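Long-range contact in manganese-containing pseudocatalase (Thermus thermophilus, PDB 2V8T), which probably acts as a catalase, breaking down hydrogen peroxide at a pair of manganese ions within each subunit: residues A24-S38 against S123-Y137. Residues are numbered along the deposited sequence; the frame is centred on the assembly and turned at random.
Sequences AAVQALLGGRFGEMS and SLVMGAMGEHWNGEY. With MN (manganese (II) ion), chain C.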
# COMPACT_ATOMS: atom_id res chain seq x y z
N ALA A 24 -16.52 -13.95 0.49
CA ALA A 24 -15.33 -13.28 1.02
C ALA A 24 -14.16 -14.22 1.11
O ALA A 24 -13.02 -13.81 0.88
CB ALA A 24 -15.65 -12.66 2.39
N ALA A 25 -14.40 -15.50 1.46
CA ALA A 25 -13.31 -16.47 1.53
C ALA A 25 -12.80 -16.82 0.11
O ALA A 25 -11.61 -16.90 -0.14
CB ALA A 25 -13.79 -17.74 2.25
N VAL A 26 -13.76 -17.04 -0.80
CA VAL A 26 -13.41 -17.37 -2.18
C VAL A 26 -12.61 -16.25 -2.85
O VAL A 26 -11.80 -16.50 -3.74
CB VAL A 26 -14.66 -17.81 -2.99
CG1 VAL A 26 -14.31 -18.04 -4.46
CG2 VAL A 26 -15.23 -19.10 -2.38
N GLN A 27 -12.80 -14.99 -2.39
CA GLN A 27 -11.95 -13.91 -2.88
C GLN A 27 -10.46 -14.21 -2.77
O GLN A 27 -9.69 -13.72 -3.59
CB GLN A 27 -12.28 -12.59 -2.19
CG GLN A 27 -13.55 -11.90 -2.65
CD GLN A 27 -13.52 -11.18 -3.99
OE1 GLN A 27 -14.58 -10.69 -4.44
NE2 GLN A 27 -12.38 -11.08 -4.64
N ALA A 28 -10.02 -14.95 -1.74
CA ALA A 28 -8.60 -15.28 -1.68
C ALA A 28 -8.10 -15.94 -2.96
O ALA A 28 -6.94 -15.79 -3.34
CB ALA A 28 -8.30 -16.23 -0.50
N LEU A 29 -8.98 -16.72 -3.58
CA LEU A 29 -8.67 -17.49 -4.77
C LEU A 29 -8.75 -16.66 -6.05
O LEU A 29 -8.41 -17.14 -7.13
CB LEU A 29 -9.60 -18.71 -4.88
CG LEU A 29 -9.70 -19.55 -3.60
CD1 LEU A 29 -10.58 -20.77 -3.87
CD2 LEU A 29 -8.33 -19.94 -3.06
N LEU A 30 -9.20 -15.40 -5.92
CA LEU A 30 -9.30 -14.48 -7.04
C LEU A 30 -8.16 -13.45 -6.96
O LEU A 30 -7.27 -13.41 -7.79
CB LEU A 30 -10.67 -13.83 -7.11
CG LEU A 30 -10.90 -12.90 -8.29
CD1 LEU A 30 -10.53 -13.55 -9.64
CD2 LEU A 30 -12.36 -12.43 -8.29
N GLY A 31 -8.21 -12.58 -5.92
CA GLY A 31 -7.31 -11.44 -5.82
C GLY A 31 -6.29 -11.52 -4.70
O GLY A 31 -5.57 -10.53 -4.51
N GLY A 32 -6.22 -12.62 -3.96
CA GLY A 32 -5.16 -12.79 -3.00
C GLY A 32 -3.83 -13.09 -3.63
O GLY A 32 -3.71 -13.30 -4.83
N ARG A 33 -2.80 -13.14 -2.78
CA ARG A 33 -1.45 -13.34 -3.27
C ARG A 33 -1.31 -14.59 -4.16
O ARG A 33 -0.54 -14.55 -5.13
CB ARG A 33 -0.51 -13.49 -2.06
CG ARG A 33 0.90 -13.80 -2.46
CD ARG A 33 1.79 -13.89 -1.25
NE ARG A 33 3.15 -14.30 -1.73
CZ ARG A 33 4.24 -14.51 -1.02
NH1 ARG A 33 4.07 -14.35 0.18
NH2 ARG A 33 5.38 -14.94 -1.54
N PHE A 34 -1.99 -15.67 -3.81
CA PHE A 34 -1.89 -16.92 -4.56
C PHE A 34 -3.22 -17.24 -5.27
O PHE A 34 -3.53 -18.40 -5.58
CB PHE A 34 -1.42 -18.08 -3.68
CG PHE A 34 -0.05 -17.81 -3.17
CD1 PHE A 34 1.03 -17.93 -3.99
CD2 PHE A 34 0.20 -17.45 -1.88
CE1 PHE A 34 2.30 -17.68 -3.56
CE2 PHE A 34 1.49 -17.20 -1.43
CZ PHE A 34 2.54 -17.30 -2.27
N GLY A 35 -4.00 -16.22 -5.56
CA GLY A 35 -5.20 -16.37 -6.34
C GLY A 35 -4.92 -16.42 -7.83
O GLY A 35 -3.80 -16.30 -8.32
N GLU A 36 -6.02 -16.57 -8.57
CA GLU A 36 -5.94 -16.74 -10.03
C GLU A 36 -5.43 -15.49 -10.70
O GLU A 36 -4.81 -15.56 -11.77
CB GLU A 36 -7.31 -17.16 -10.57
CG GLU A 36 -7.67 -18.59 -10.15
CD GLU A 36 -6.91 -19.64 -10.89
OE1 GLU A 36 -6.17 -19.32 -11.85
OE2 GLU A 36 -6.99 -20.86 -10.54
N MET A 37 -5.66 -14.29 -10.14
CA MET A 37 -5.03 -13.10 -10.70
C MET A 37 -3.52 -13.23 -10.72
O MET A 37 -2.87 -12.74 -11.63
CB MET A 37 -5.42 -11.83 -9.94
CG MET A 37 -6.77 -11.33 -10.17
SD MET A 37 -6.93 -10.51 -11.81
CE MET A 37 -6.00 -8.99 -11.55
N SER A 38 -2.96 -13.82 -9.67
CA SER A 38 -1.52 -13.96 -9.59
C SER A 38 -0.98 -14.97 -10.59
O SER A 38 0.02 -14.68 -11.25
CB SER A 38 -1.07 -14.32 -8.19
OG SER A 38 -1.30 -13.20 -7.36
N SER A 123 -18.15 -9.39 -7.40
CA SER A 123 -16.74 -9.62 -7.15
C SER A 123 -15.93 -8.35 -7.28
O SER A 123 -16.28 -7.40 -8.00
CB SER A 123 -16.18 -10.67 -8.14
OG SER A 123 -15.95 -10.17 -9.44
N LEU A 124 -14.80 -8.33 -6.54
CA LEU A 124 -13.85 -7.24 -6.53
C LEU A 124 -12.45 -7.80 -6.70
O LEU A 124 -12.21 -9.00 -6.57
CB LEU A 124 -13.98 -6.41 -5.23
CG LEU A 124 -15.36 -5.76 -5.02
CD1 LEU A 124 -15.45 -5.23 -3.60
CD2 LEU A 124 -15.63 -4.66 -6.03
N VAL A 125 -11.48 -6.93 -6.99
CA VAL A 125 -10.11 -7.39 -7.34
C VAL A 125 -9.24 -7.41 -6.06
O VAL A 125 -8.35 -6.57 -5.85
CB VAL A 125 -9.51 -6.53 -8.45
CG1 VAL A 125 -8.25 -7.23 -8.99
CG2 VAL A 125 -10.50 -6.32 -9.59
N MET A 126 -9.56 -8.35 -5.18
CA MET A 126 -9.07 -8.35 -3.82
C MET A 126 -9.08 -9.78 -3.27
O MET A 126 -9.66 -10.70 -3.85
CB MET A 126 -9.89 -7.43 -2.90
CG MET A 126 -11.33 -7.89 -2.78
SD MET A 126 -12.34 -6.91 -1.62
CE MET A 126 -12.01 -5.23 -2.05
N GLY A 127 -8.44 -9.93 -2.12
CA GLY A 127 -8.41 -11.20 -1.40
C GLY A 127 -9.40 -11.26 -0.25
O GLY A 127 -10.35 -10.49 -0.14
N ALA A 128 -9.19 -12.26 0.60
CA ALA A 128 -10.10 -12.60 1.68
C ALA A 128 -10.06 -11.63 2.86
O ALA A 128 -10.93 -11.76 3.74
CB ALA A 128 -9.82 -14.03 2.20
N MET A 129 -9.15 -10.69 2.89
CA MET A 129 -9.09 -9.65 3.90
C MET A 129 -9.47 -8.28 3.31
O MET A 129 -9.27 -7.27 3.96
CB MET A 129 -7.72 -9.59 4.56
CG MET A 129 -7.35 -10.86 5.29
SD MET A 129 -8.40 -11.29 6.67
CE MET A 129 -7.80 -10.10 7.87
N GLY A 130 -9.94 -8.25 2.08
CA GLY A 130 -10.19 -6.99 1.42
C GLY A 130 -8.97 -6.34 0.80
O GLY A 130 -9.06 -5.23 0.27
N GLU A 131 -7.83 -7.01 0.83
CA GLU A 131 -6.59 -6.47 0.28
C GLU A 131 -6.66 -6.50 -1.19
O GLU A 131 -6.89 -7.57 -1.82
CB GLU A 131 -5.38 -7.24 0.82
CG GLU A 131 -5.08 -8.64 0.32
CD GLU A 131 -5.96 -9.82 0.77
OE1 GLU A 131 -7.12 -9.62 1.17
OE2 GLU A 131 -5.43 -10.96 0.62
N HIS A 132 -6.42 -5.35 -1.86
CA HIS A 132 -6.52 -5.38 -3.30
C HIS A 132 -5.31 -6.06 -3.92
O HIS A 132 -4.18 -5.93 -3.45
CB HIS A 132 -6.71 -3.96 -3.87
CG HIS A 132 -8.10 -3.41 -3.63
ND1 HIS A 132 -8.45 -2.68 -2.54
CD2 HIS A 132 -9.24 -3.57 -4.37
CE1 HIS A 132 -9.74 -2.37 -2.66
NE2 HIS A 132 -10.26 -2.88 -3.77
N TRP A 133 -5.53 -6.77 -5.00
CA TRP A 133 -4.44 -7.43 -5.70
C TRP A 133 -3.41 -6.40 -6.14
O TRP A 133 -3.77 -5.28 -6.51
CB TRP A 133 -5.00 -8.17 -6.95
CG TRP A 133 -3.99 -9.03 -7.63
CD1 TRP A 133 -3.69 -10.32 -7.30
CD2 TRP A 133 -3.09 -8.68 -8.69
NE1 TRP A 133 -2.68 -10.80 -8.09
CE2 TRP A 133 -2.28 -9.80 -8.94
CE3 TRP A 133 -2.89 -7.51 -9.44
CZ2 TRP A 133 -1.29 -9.80 -9.91
CZ3 TRP A 133 -1.91 -7.49 -10.42
CH2 TRP A 133 -1.11 -8.63 -10.64
N ASN A 134 -2.12 -6.75 -6.12
CA ASN A 134 -1.10 -5.82 -6.46
C ASN A 134 -0.06 -6.45 -7.37
O ASN A 134 0.25 -7.64 -7.29
CB ASN A 134 -0.57 -4.89 -5.48
CG ASN A 134 0.46 -5.55 -4.70
OD1 ASN A 134 1.59 -5.65 -5.13
ND2 ASN A 134 0.13 -6.06 -3.54
N GLY A 135 0.51 -5.61 -8.24
CA GLY A 135 1.49 -6.07 -9.21
C GLY A 135 2.76 -6.62 -8.68
O GLY A 135 3.51 -7.28 -9.41
N GLU A 136 3.06 -6.40 -7.39
CA GLU A 136 4.23 -7.02 -6.81
C GLU A 136 4.03 -8.51 -6.51
O GLU A 136 4.95 -9.20 -6.09
CB GLU A 136 4.74 -6.27 -5.62
CG GLU A 136 6.35 -6.52 -5.81
CD GLU A 136 7.16 -5.78 -4.82
OE1 GLU A 136 8.32 -5.83 -4.81
OE2 GLU A 136 6.57 -5.04 -3.96
N TYR A 137 2.83 -9.01 -6.75
CA TYR A 137 2.55 -10.45 -6.72
C TYR A 137 3.10 -11.16 -7.97
O TYR A 137 3.04 -12.40 -8.03
CB TYR A 137 1.09 -10.74 -6.57
CG TYR A 137 0.44 -10.29 -5.27
CD1 TYR A 137 1.11 -10.10 -4.08
CD2 TYR A 137 -0.93 -10.12 -5.23
CE1 TYR A 137 0.40 -9.76 -2.91
CE2 TYR A 137 -1.65 -9.82 -4.11
CZ TYR A 137 -1.00 -9.62 -2.97
OH TYR A 137 -1.70 -9.27 -1.81
MN MN C . -5.72 -21.37 -12.36
O HOH W 1 -12.99 -10.74 0.85
O HOH W 2 -3.14 -12.13 -0.12
O HOH W 3 2.19 -14.35 -6.06
O HOH W 4 -3.79 -21.07 -11.65
O HOH W 5 -6.33 -22.99 -10.95
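Gln-27 NE2 is gripped by two backbone carbonyls: it donates to Leu-124 O at 2.8 Å and, less straight (133° at the hydrogen), to Met-126 O at 2.9 Å. The other end of the same amide, OE1, accepts from Leu-124 N and from His-115 NE2, which fixes the rotation of the group. In this ferritin-clan protein, the bonds fasten the loop 123-137, before helix 144-166, to the broken helical segment 24-38, where a turn at Gly-32 to Gly-35 precedes helix 36-49. The backbones also come close: Gly-31 and Met-126 have CA atoms 4.1 Å apart, and a side chain on Gly-31 would strike Met-126 N.

Trp-133 NE1 donates in its ring plane to Ser-38 OG (2.9 Å, 158° at the hydrogen), while that hydroxyl donates to Arg-33 O. With CG anti to the backbone N (chi1 -172°), the indole reaches Ser-38 and Met-37, whose CB makes a CH-pi contact over one face of the five-membered ring, 3.6 Å from its centroid. A leucine in place of Trp-133 would probably leave Ser-38 OG without its indole donor and Met-37 CB without the ring face it covers.

Adjacent Glu-36 chelates manganese through both carboxylate oxygens, in a metal site shared with Glu-70 and His-73. Arg-33 CA makes a CH-pi contact over the Tyr-137 ring, 3.7 Å from its centroid, and Tyr-137 OH is hydrogen-bonded to Glu-136 OE2 of a neighbouring subunit.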